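Local coordinates for G-protein interacting protein 1 (Dictyostelium discoideum, PDB 5Z1N) that probably binds heterotrimeric G proteins, holding them in the cytosol during wide-range chemotaxis, and whose C-terminal, lipid-binding helical domain is the part in this structure, at residues 39-42 against 43-47; 19-22 against 23-27; 120-123 against 124-127. All coordinates share one frame; numbering follows the deposited sequence.

Interaction 1: 39-42 against 43-47; sequences KNIL and KILIK. With PEF (di-palmitoyl-3-sn-phosphatidylethanolamine), chain B.
I41 and L45 stand side by side one turn apart on helix 31-53, pointing the same way, and the methyl I41 CG2 meets L45 CD1 at 3.6 Å. The isoleucine presents this methyl because CG1 is swung beside its own backbone N (chi1 -69°), which puts CG2 beside the carbonyl carbon. I18 of helix 12-28 touches both side chains.

Lipid contacts continue this apolar face. L45 straddles the start of one palmitoyl chain of the bound phosphatidylethanolamine: its methyls CD1 and CD2 each lie 3.7 Å from PEF C11, next to the ester carbonyl. I44 CG2 comes within 3.9 Å of PEF C43, near the end of the other acyl chain, whose terminal methyl C45 lies 4.1 Å from I41 CG1. One helical turn thus meets the beginning of one tail and the end of its partner. This is part of the lipid pocket of a TNFAIP8-like domain, an all-helical fold whose helices surround the lipid tails.

The backbone bonds are the regular i to i+4 series, K43 to K39, I44 to N40, L45 to I41 and I46 to L42. The bond from I44 N to N40 O, 2.9 Å long, is almost straight at 174°. The same oxygen also has apolar company, since I44 CG1 leans back to 3.2 Å from N40 O.

On the polar flank, N40 is buried and its ND2 makes a weak hydrogen bond to T128 OG1. K43 runs extended from CG outward, alongside L124, and its NZ is hydrogen-bonded to N121 OD1 of helix 119-132. K39 NZ stays 6.2 Å from K43 NZ, so these two ammonium groups are near neighbours without contact on the side turned from the lipid.

Interaction 2: 19-22 against 23-27; sequences GSVK and KIIKR
V21 and I25 make the tight side of this turn of helix 12-28, lying alongside each other with V21 CG1 3.8 Å from I25 CD1. The valine branch that does the touching is the one opposite its backbone N (chi1 173°). I25 CG1 also leans on the backbone behind it, 3.2 Å from V21 O. V21 touches the bound phosphatidylethanolamine and belongs to its pocket. I24 turns off to helices 135-144 and 151-158, while its CG1 lies 3.6 Å from S20 O.

The lysine side is looser. K22 stretches fully out to form a salt bridge with E38 and a hydrogen bond with N35 of the following helix, whereas K23 bends at chi3 (63°) and pairs with D150. K26 approaches the preceding turn through its aliphatic base, CG lying 3.5 Å from K22 O, and its NZ remains 6.7 Å from K22 NZ.

The helix is therefore amphipathic, with branched apolar side chains facing the core and lipid and basic ends on the other flank. The acidic partners of K22 and K23 probably offset much of the repulsion that so many neighbouring positive charges would create.

Interaction 3: 120-123 against 124-127; sequences HNIQ and LIRN
R126 folds back along helix 119-132 to lay its guanidinium over the backbone and side-chain base of Q123. Q123 CA sits 3.6 Å above one face of the group, displaced toward its rim. The chain reaches this position through a bend at chi3 (-51°), and it brings NH2 to 3.5 Å from Q123 CB. The other terminal nitrogen, NH1, rests near a methyl, 3.8 Å from I122 CG2. The Q123 amide is steeply turned against the guanidinium, their planes 67° apart, so the two groups do not stack; the glutamine offers its aliphatic carbons instead.

Q123 and N127 run past each other at a slant. Their amide planes differ by just 25°, but the approach is again polar to apolar, with N127 ND2 3.8 Å from Q123 CG.

The inward-facing pairs are aligned. I122 and I125 point the same way and meet through their end methyls, CD1 to CD1 4.1 Å apart, beside V110 of helix 92-113 and F117. N121 and L124 are likewise side by side; N121 OD1, already engaged by K43, lies 3.9 Å from L124 CD1 and at the edge of the H120 ring, in its plane. L124 itself packs against helix 31-53.

Across this turn the side chains are joined by van der Waals contact, and the directional bonds are those of the backbone, as in L124 N to H120 O at 2.9 Å. The arginine's charge consequently gets no anionic partner from these residues, although its side chain touches E106, whose carboxylate may help to balance it.

In the fold
From the N terminus the chain passes interaction 2 on helix 12-28, then interaction 1 on the next helix, 31-53, and finally interaction 3 on helix 119-132. Each is a local contact within one helix, so none closes a loop, and the three follow in series without nesting or crossing. Interactions 1 and 2 have centres about 16 Å apart and nearest atoms about 4 Å apart without touching; both reach the same bound phospholipid. Interactions 1 and 3, about 11 Å apart between centres, do touch, with I44 CD1 3.8 Å from L124 CD2, which joins helices 31-53 and 119-132. Interactions 2 and 3 are about 20 Å apart between centres.

Interaction 1: 39-42 against 43-47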
loop_
_atom_site.group_PDB
_atom_site.type_symbol
_atom_site.label_atom_id
_atom_site.label_comp_id
_atom_site.label_asym_id
_atom_site.label_seq_id
_atom_site.Cartn_x
_atom_site.Cartn_y
_atom_site.Cartn_z
ATOM N N LYS A 39 -1.651 -4.435 11.182
ATOM C CA LYS A 39 -0.437 -4.717 11.940
ATOM C C LYS A 39 0.764 -4.885 11.018
ATOM O O LYS A 39 1.853 -4.380 11.309
ATOM C CB LYS A 39 -0.630 -5.969 12.796
ATOM C CG LYS A 39 0.560 -6.303 13.680
ATOM C CD LYS A 39 0.253 -7.451 14.630
ATOM C CE LYS A 39 0.480 -8.800 13.965
ATOM N NZ LYS A 39 0.878 -9.844 14.954
ATOM N N ASN A 40 0.585 -5.593 9.900
ATOM C CA ASN A 40 1.700 -5.859 8.994
ATOM C C ASN A 40 2.214 -4.573 8.361
ATOM O O ASN A 40 3.429 -4.345 8.285
ATOM C CB ASN A 40 1.269 -6.849 7.912
ATOM C CG ASN A 40 1.203 -8.275 8.415
ATOM O OD1 ASN A 40 1.494 -8.554 9.578
ATOM N ND2 ASN A 40 0.813 -9.192 7.533
ATOM N N ILE A 41 1.298 -3.724 7.889
ATOM C CA ILE A 41 1.686 -2.449 7.292
ATOM C C ILE A 41 2.463 -1.615 8.301
ATOM O O ILE A 41 3.538 -1.078 7.998
ATOM C CB ILE A 41 0.443 -1.700 6.777
ATOM C CG1 ILE A 41 -0.162 -2.418 5.573
ATOM C CG2 ILE A 41 0.788 -0.270 6.402
ATOM C CD1 ILE A 41 -1.456 -1.803 5.100
ATOM N N LEU A 42 1.938 -1.514 9.528
ATOM C CA LEU A 42 2.641 -0.769 10.566
ATOM C C LEU A 42 4.030 -1.344 10.825
ATOM O O LEU A 42 5.002 -0.596 10.941
ATOM C CB LEU A 42 1.819 -0.761 11.853
ATOM C CG LEU A 42 0.552 0.091 11.803
ATOM C CD1 LEU A 42 -0.339 -0.222 12.994
ATOM C CD2 LEU A 42 0.916 1.565 11.762
ATOM N N LYS A 43 4.139 -2.669 10.916
ATOM C CA LYS A 43 5.413 -3.309 11.231
ATOM C C LYS A 43 6.456 -3.029 10.152
ATOM O O LYS A 43 7.592 -2.627 10.448
ATOM C CB LYS A 43 5.179 -4.810 11.397
ATOM C CG LYS A 43 6.406 -5.691 11.386
ATOM C CD LYS A 43 5.967 -7.145 11.498
ATOM C CE LYS A 43 7.071 -8.040 12.020
ATOM N NZ LYS A 43 6.538 -9.377 12.408
ATOM N N ILE A 44 6.077 -3.230 8.887
ATOM C CA ILE A 44 6.997 -2.988 7.779
ATOM C C ILE A 44 7.427 -1.526 7.758
ATOM O O ILE A 44 8.622 -1.211 7.666
ATOM C CB ILE A 44 6.347 -3.400 6.449
ATOM C CG1 ILE A 44 5.990 -4.887 6.463
ATOM C CG2 ILE A 44 7.270 -3.068 5.277
ATOM C CD1 ILE A 44 5.026 -5.273 5.365
ATOM N N LEU A 45 6.453 -0.612 7.834
ATOM C CA LEU A 45 6.765 0.814 7.811
ATOM C C LEU A 45 7.713 1.192 8.941
ATOM O O LEU A 45 8.736 1.850 8.716
ATOM C CB LEU A 45 5.481 1.633 7.917
ATOM C CG LEU A 45 4.588 1.741 6.688
ATOM C CD1 LEU A 45 3.231 2.278 7.113
ATOM C CD2 LEU A 45 5.234 2.634 5.634
ATOM N N ILE A 46 7.373 0.794 10.169
ATOM C CA ILE A 46 8.193 1.126 11.329
ATOM C C ILE A 46 9.619 0.634 11.136
ATOM O O ILE A 46 10.580 1.347 11.451
ATOM C CB ILE A 46 7.564 0.548 12.613
ATOM C CG1 ILE A 46 6.277 1.296 12.971
ATOM C CG2 ILE A 46 8.555 0.593 13.771
ATOM C CD1 ILE A 46 6.309 2.762 12.641
ATOM N N LYS A 47 9.786 -0.581 10.603
ATOM C CA LYS A 47 11.138 -1.103 10.404
ATOM C C LYS A 47 11.899 -0.289 9.360
ATOM O O LYS A 47 13.056 0.100 9.582
ATOM C CB LYS A 47 11.083 -2.580 10.010
ATOM C CG LYS A 47 12.430 -3.298 10.080
ATOM C CD LYS A 47 12.706 -3.867 11.473
ATOM C CE LYS A 47 13.647 -5.078 11.421
ATOM N NZ LYS A 47 14.135 -5.503 12.768
HETATM C C2 PEF B . 4.745 8.922 7.047
HETATM C C1 PEF B . 6.216 9.254 6.830
HETATM N N PEF B . 8.557 13.940 4.037
HETATM C C3 PEF B . 3.862 10.145 6.859
HETATM C C4 PEF B . 8.838 11.685 4.870
HETATM C C5 PEF B . 9.527 12.884 4.233
HETATM C C10 PEF B . 3.487 6.942 6.601
HETATM C C11 PEF B . 3.214 5.708 5.778
HETATM C C12 PEF B . 1.721 5.473 5.578
HETATM C C13 PEF B . 1.552 4.421 4.487
HETATM C C14 PEF B . 0.110 3.967 4.289
HETATM C C15 PEF B . 0.011 3.207 2.969
HETATM C C16 PEF B . -1.373 2.614 2.748
HETATM C C17 PEF B . -1.581 2.210 1.291
HETATM C C18 PEF B . -0.388 1.443 0.730
HETATM C C19 PEF B . -0.837 0.336 -0.220
HETATM C C20 PEF B . -1.810 0.841 -1.280
HETATM C C21 PEF B . -3.051 -0.042 -1.330
HETATM C C22 PEF B . -4.096 0.515 -2.289
HETATM C C23 PEF B . -5.458 -0.130 -2.052
HETATM C C24 PEF B . -6.468 0.338 -3.093
HETATM C C25 PEF B . -7.861 -0.154 -2.769
HETATM C C30 PEF B . 2.572 9.948 4.756
HETATM C C31 PEF B . 2.416 10.211 3.278
HETATM C C32 PEF B . 2.720 8.943 2.490
HETATM C C33 PEF B . 4.205 8.603 2.532
HETATM C C34 PEF B . 4.419 7.103 2.370
HETATM C C35 PEF B . 5.899 6.769 2.205
HETATM C C36 PEF B . 6.193 5.335 2.629
HETATM C C37 PEF B . 7.515 4.831 2.057
HETATM C C38 PEF B . 7.877 3.470 2.647
HETATM C C39 PEF B . 8.161 2.445 1.554
HETATM C C40 PEF B . 8.565 1.092 2.131
HETATM C C41 PEF B . 7.474 0.494 3.012
HETATM C C42 PEF B . 6.197 0.200 2.229
HETATM C C43 PEF B . 5.204 -0.572 3.088
HETATM C C44 PEF B . 3.905 -0.843 2.339
HETATM C C45 PEF B . 3.027 -1.797 3.120
HETATM O O4 PEF B . 2.984 7.102 7.699
HETATM O O5 PEF B . 1.716 9.341 5.378
HETATM O O2 PEF B . 4.373 7.961 6.069
HETATM O O3 PEF B . 3.761 10.395 5.460
HETATM O O1P PEF B . 8.142 11.990 8.521
HETATM O O2P PEF B . 8.927 10.009 6.977
HETATM O O3P PEF B . 6.471 10.608 7.180
HETATM O O4P PEF B . 8.052 12.105 5.984
HETATM P P PEF B . 7.985 11.149 7.271
#

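Interaction 2: 19-22 against 23-27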
loop_
_atom_site.group_PDB
_atom_site.type_symbol
_atom_site.label_atom_id
_atom_site.label_comp_id
_atom_site.label_asym_id
_atom_site.label_seq_id
_atom_site.Cartn_x
_atom_site.Cartn_y
_atom_site.Cartn_z
ATOM N N GLY A 19 -5.980 3.824 8.146
ATOM C CA GLY A 19 -7.378 3.642 8.499
ATOM C C GLY A 19 -8.268 3.445 7.285
ATOM O O GLY A 19 -9.139 2.567 7.275
ATOM N N SER A 20 -8.055 4.249 6.238
ATOM C CA SER A 20 -8.857 4.096 5.025
ATOM C C SER A 20 -8.632 2.726 4.386
ATOM O O SER A 20 -9.593 2.014 4.038
ATOM C CB SER A 20 -8.530 5.220 4.042
ATOM O OG SER A 20 -8.883 6.480 4.586
ATOM N N VAL A 21 -7.361 2.336 4.238
ATOM C CA VAL A 21 -7.049 1.010 3.707
ATOM C C VAL A 21 -7.730 -0.074 4.538
ATOM O O VAL A 21 -8.347 -1.001 3.999
ATOM C CB VAL A 21 -5.526 0.798 3.657
ATOM C CG1 VAL A 21 -5.211 -0.631 3.264
ATOM C CG2 VAL A 21 -4.895 1.765 2.682
ATOM N N LYS A 22 -7.638 0.037 5.866
ATOM C CA LYS A 22 -8.180 -1.000 6.740
ATOM C C LYS A 22 -9.687 -1.122 6.590
ATOM O O LYS A 22 -10.225 -2.236 6.585
ATOM C CB LYS A 22 -7.820 -0.718 8.196
ATOM C CG LYS A 22 -8.335 -1.787 9.156
ATOM C CD LYS A 22 -7.984 -1.489 10.603
ATOM C CE LYS A 22 -8.384 -2.652 11.498
ATOM N NZ LYS A 22 -8.085 -2.422 12.940
ATOM N N LYS A 23 -10.392 0.006 6.476
ATOM C CA LYS A 23 -11.840 -0.078 6.295
ATOM C C LYS A 23 -12.183 -0.774 4.985
ATOM O O LYS A 23 -13.085 -1.629 4.939
ATOM C CB LYS A 23 -12.469 1.314 6.346
ATOM C CG LYS A 23 -13.987 1.300 6.203
ATOM C CD LYS A 23 -14.623 2.589 6.707
ATOM C CE LYS A 23 -14.172 3.798 5.895
ATOM N NZ LYS A 23 -14.687 5.080 6.470
ATOM N N ILE A 24 -11.457 -0.444 3.911
ATOM C CA ILE A 24 -11.722 -1.106 2.634
ATOM C C ILE A 24 -11.461 -2.609 2.737
ATOM O O ILE A 24 -12.253 -3.431 2.246
ATOM C CB ILE A 24 -10.893 -0.446 1.520
ATOM C CG1 ILE A 24 -11.479 0.933 1.199
ATOM C CG2 ILE A 24 -10.866 -1.320 0.281
ATOM C CD1 ILE A 24 -10.580 1.821 0.358
ATOM N N ILE A 25 -10.364 -2.994 3.397
ATOM C CA ILE A 25 -10.056 -4.413 3.564
ATOM C C ILE A 25 -11.160 -5.111 4.346
ATOM O O ILE A 25 -11.578 -6.223 3.997
ATOM C CB ILE A 25 -8.688 -4.598 4.245
ATOM C CG1 ILE A 25 -7.567 -4.052 3.365
ATOM C CG2 ILE A 25 -8.438 -6.074 4.544
ATOM C CD1 ILE A 25 -6.204 -4.196 3.993
ATOM N N LYS A 26 -11.638 -4.478 5.423
ATOM C CA LYS A 26 -12.782 -5.015 6.154
ATOM C C LYS A 26 -13.943 -5.295 5.209
ATOM O O LYS A 26 -14.537 -6.378 5.234
ATOM C CB LYS A 26 -13.222 -4.041 7.251
ATOM C CG LYS A 26 -12.462 -4.156 8.560
ATOM C CD LYS A 26 -13.270 -3.598 9.729
ATOM C CE LYS A 26 -13.576 -2.126 9.546
ATOM N NZ LYS A 26 -14.358 -1.583 10.698
ATOM N N ARG A 27 -14.261 -4.326 4.348
ATOM C CA ARG A 27 -15.408 -4.488 3.462
ATOM C C ARG A 27 -15.208 -5.613 2.450
ATOM O O ARG A 27 -16.175 -6.296 2.095
ATOM C CB ARG A 27 -15.702 -3.169 2.746
ATOM C CG ARG A 27 -16.119 -2.038 3.681
ATOM C CD ARG A 27 -17.475 -2.299 4.340
ATOM N NE ARG A 27 -17.367 -3.073 5.577
ATOM C CZ ARG A 27 -17.206 -2.539 6.784
ATOM N NH1 ARG A 27 -17.123 -3.322 7.848
ATOM N NH2 ARG A 27 -17.125 -1.223 6.927
#

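Interaction 3: 120-123 against 124-127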
loop_
_atom_site.group_PDB
_atom_site.type_symbol
_atom_site.label_atom_id
_atom_site.label_comp_id
_atom_site.label_asym_id
_atom_site.label_seq_id
_atom_site.Cartn_x
_atom_site.Cartn_y
_atom_site.Cartn_z
ATOM N N HIS A 120 10.672 -15.376 8.059
ATOM C CA HIS A 120 9.230 -15.326 8.276
ATOM C C HIS A 120 8.679 -13.924 8.032
ATOM O O HIS A 120 7.578 -13.768 7.489
ATOM C CB HIS A 120 8.892 -15.796 9.690
ATOM C CG HIS A 120 7.426 -15.789 9.990
ATOM N ND1 HIS A 120 6.766 -14.670 10.452
ATOM C CD2 HIS A 120 6.488 -16.760 9.882
ATOM C CE1 HIS A 120 5.487 -14.954 10.622
ATOM N NE2 HIS A 120 5.292 -16.217 10.285
ATOM N N ASN A 121 9.429 -12.892 8.415
ATOM C CA ASN A 121 8.967 -11.525 8.201
ATOM C C ASN A 121 9.171 -11.056 6.765
ATOM O O ASN A 121 8.444 -10.162 6.305
ATOM C CB ASN A 121 9.666 -10.582 9.181
ATOM C CG ASN A 121 9.057 -10.644 10.571
ATOM O OD1 ASN A 121 7.858 -10.868 10.717
ATOM N ND2 ASN A 121 9.881 -10.455 11.596
ATOM N N ILE A 122 10.134 -11.635 6.046
ATOM C CA ILE A 122 10.201 -11.420 4.603
ATOM C C ILE A 122 8.957 -11.997 3.934
ATOM O O ILE A 122 8.334 -11.356 3.071
ATOM C CB ILE A 122 11.496 -12.027 4.034
ATOM C CG1 ILE A 122 12.724 -11.336 4.634
ATOM C CG2 ILE A 122 11.511 -11.952 2.511
ATOM C CD1 ILE A 122 12.907 -9.890 4.183
ATOM N N GLN A 123 8.569 -13.215 4.331
ATOM C CA GLN A 123 7.314 -13.781 3.847
ATOM C C GLN A 123 6.139 -12.893 4.228
ATOM O O GLN A 123 5.169 -12.776 3.471
ATOM C CB GLN A 123 7.112 -15.192 4.399
ATOM C CG GLN A 123 5.815 -15.854 3.928
ATOM C CD GLN A 123 5.536 -17.186 4.614
ATOM O OE1 GLN A 123 5.446 -17.266 5.841
ATOM N NE2 GLN A 123 5.393 -18.240 3.817
ATOM N N LEU A 124 6.204 -12.266 5.404
ATOM C CA LEU A 124 5.168 -11.312 5.786
ATOM C C LEU A 124 5.098 -10.155 4.795
ATOM O O LEU A 124 4.004 -9.739 4.392
ATOM C CB LEU A 124 5.427 -10.803 7.205
ATOM C CG LEU A 124 4.434 -9.834 7.851
ATOM C CD1 LEU A 124 4.339 -10.114 9.344
ATOM C CD2 LEU A 124 4.829 -8.378 7.610
ATOM N N ILE A 125 6.256 -9.622 4.391
ATOM C CA ILE A 125 6.268 -8.588 3.358
ATOM C C ILE A 125 5.569 -9.088 2.102
ATOM O O ILE A 125 4.702 -8.406 1.534
ATOM C CB ILE A 125 7.709 -8.148 3.047
ATOM C CG1 ILE A 125 8.361 -7.519 4.274
ATOM C CG2 ILE A 125 7.720 -7.170 1.877
ATOM C CD1 ILE A 125 9.828 -7.257 4.086
ATOM N N ARG A 126 5.928 -10.299 1.658
ATOM C CA ARG A 126 5.357 -10.843 0.428
ATOM C C ARG A 126 3.841 -10.980 0.526
ATOM O O ARG A 126 3.113 -10.597 -0.396
ATOM C CB ARG A 126 5.995 -12.195 0.100
ATOM C CG ARG A 126 7.450 -12.107 -0.336
ATOM C CD ARG A 126 7.890 -13.377 -1.052
ATOM N NE ARG A 126 7.572 -14.574 -0.278
ATOM C CZ ARG A 126 8.414 -15.167 0.564
ATOM N NH1 ARG A 126 9.637 -14.675 0.740
ATOM N NH2 ARG A 126 8.034 -16.251 1.229
ATOM N N ASN A 127 3.346 -11.541 1.633
ATOM C CA ASN A 127 1.906 -11.743 1.779
ATOM C C ASN A 127 1.167 -10.414 1.847
ATOM O O ASN A 127 0.086 -10.262 1.258
ATOM C CB ASN A 127 1.610 -12.571 3.029
ATOM C CG ASN A 127 1.970 -14.031 2.862
ATOM O OD1 ASN A 127 2.040 -14.542 1.744
ATOM N ND2 ASN A 127 2.191 -14.715 3.979
#